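Local structure of rRNA N-glycosidase (Bougainvillea spectabilis, 3CTK) at residues Q39-A42 and D43-F47. The protein belongs to the ribosome-inactivating protein family of plants, whose fold combines a mixed beta-sheet with many helices. Sequence-based numbering, arbitrary orientation.
Sequences QTIA and DDKRF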
# COMPACT_ATOMS: atom_id res chain seq x y z
N GLN A 39 2.56 -12.36 11.21
CA GLN A 39 1.12 -12.34 11.43
C GLN A 39 0.76 -11.57 12.70
O GLN A 39 -0.26 -10.87 12.73
CB GLN A 39 0.57 -13.77 11.54
CG GLN A 39 -0.93 -13.82 11.78
CD GLN A 39 -1.49 -15.23 11.69
OE1 GLN A 39 -0.79 -16.20 11.97
NE2 GLN A 39 -2.75 -15.34 11.30
N THR A 40 1.57 -11.71 13.74
CA THR A 40 1.33 -10.98 14.98
C THR A 40 2.64 -10.37 15.45
O THR A 40 3.73 -10.90 15.20
CB THR A 40 0.77 -11.90 16.11
OG1 THR A 40 1.74 -12.89 16.47
CG2 THR A 40 -0.51 -12.57 15.67
N ILE A 41 2.54 -9.24 16.14
CA ILE A 41 3.72 -8.56 16.62
C ILE A 41 3.30 -7.66 17.78
O ILE A 41 2.12 -7.33 17.91
CB ILE A 41 4.36 -7.72 15.48
CG1 ILE A 41 5.77 -7.28 15.87
CG2 ILE A 41 3.47 -6.53 15.14
CD1 ILE A 41 6.54 -6.64 14.73
N ALA A 42 4.26 -7.28 18.62
CA ALA A 42 3.97 -6.42 19.77
C ALA A 42 3.32 -5.12 19.32
O ALA A 42 3.67 -4.57 18.27
CB ALA A 42 5.25 -6.13 20.52
N ASP A 43 2.38 -4.62 20.11
CA ASP A 43 1.70 -3.38 19.75
C ASP A 43 2.66 -2.22 19.48
O ASP A 43 2.38 -1.35 18.65
CB ASP A 43 0.70 -2.97 20.83
CG ASP A 43 -0.49 -3.93 20.94
OD1 ASP A 43 -0.83 -4.59 19.94
OD2 ASP A 43 -1.08 -4.01 22.03
N ASP A 44 3.81 -2.22 20.16
CA ASP A 44 4.79 -1.15 20.00
C ASP A 44 5.58 -1.21 18.69
O ASP A 44 6.37 -0.31 18.40
CB ASP A 44 5.77 -1.16 21.17
CG ASP A 44 6.64 -2.41 21.19
OD1 ASP A 44 6.17 -3.45 20.69
OD2 ASP A 44 7.76 -2.35 21.73
N LYS A 45 5.39 -2.27 17.91
CA LYS A 45 6.10 -2.42 16.65
C LYS A 45 5.11 -2.77 15.54
O LYS A 45 5.51 -3.14 14.43
CB LYS A 45 7.15 -3.53 16.76
CG LYS A 45 8.26 -3.22 17.75
CD LYS A 45 9.34 -4.30 17.74
CE LYS A 45 8.79 -5.64 18.20
NZ LYS A 45 9.85 -6.68 18.28
N ARG A 46 3.83 -2.61 15.85
CA ARG A 46 2.74 -2.93 14.94
C ARG A 46 2.61 -2.05 13.70
O ARG A 46 2.08 -2.49 12.68
CB ARG A 46 1.43 -2.94 15.72
CG ARG A 46 0.18 -3.34 14.93
CD ARG A 46 0.26 -4.76 14.37
NE ARG A 46 -0.98 -5.11 13.67
CZ ARG A 46 -2.10 -5.50 14.28
NH1 ARG A 46 -2.14 -5.59 15.60
NH2 ARG A 46 -3.18 -5.76 13.57
N PHE A 47 3.09 -0.81 13.76
CA PHE A 47 2.96 0.09 12.62
C PHE A 47 4.24 0.75 12.14
O PHE A 47 5.20 0.91 12.90
CB PHE A 47 1.95 1.21 12.92
CG PHE A 47 0.61 0.73 13.36
CD1 PHE A 47 0.26 0.72 14.71
CD2 PHE A 47 -0.31 0.26 12.43
CE1 PHE A 47 -0.98 0.24 15.13
CE2 PHE A 47 -1.56 -0.22 12.84
CZ PHE A 47 -1.89 -0.23 14.19
O HOH W 1 0.11 -5.71 17.74
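A type I beta-turn links Ala-42 to Lys-45 on the surface loop leading into strand 47-53. Two observations identify it: Lys-45 N donates to Ala-42 O at 2.9 Å with an N-H...O angle of 163°, and the intervening Asp-43 and Asp-44 both have right-handed helical backbone torsions, psi rising to near zero at Asp-44. The donor sits 50° out of the carbonyl plane, above it. On the non-polar side, the Ile-41 side chain packs against the last residue of the turn, Lys-45, and against Arg-46, which follows it. Its CD1 lies 3.8 Å from Lys-45 CB, the two side chains crossing at about a right angle, while its other branch, CG2, packs 3.7 Å from Arg-46 CD. The Arg-46 chain bends at chi2 (61°), and beyond this bend its NE forms a salt bridge with Asp-65, which helps fix the guanidinium. A water joins the polar groups: it donates to Ile-41 O (2.6 Å) and to Asp-43 OD1 (2.6 Å), so that the carboxylate is tied to the backbone just before the turn. The same water accepts from Arg-46 NH1 at 3.1 Å, lying in the guanidinium plane at its edge.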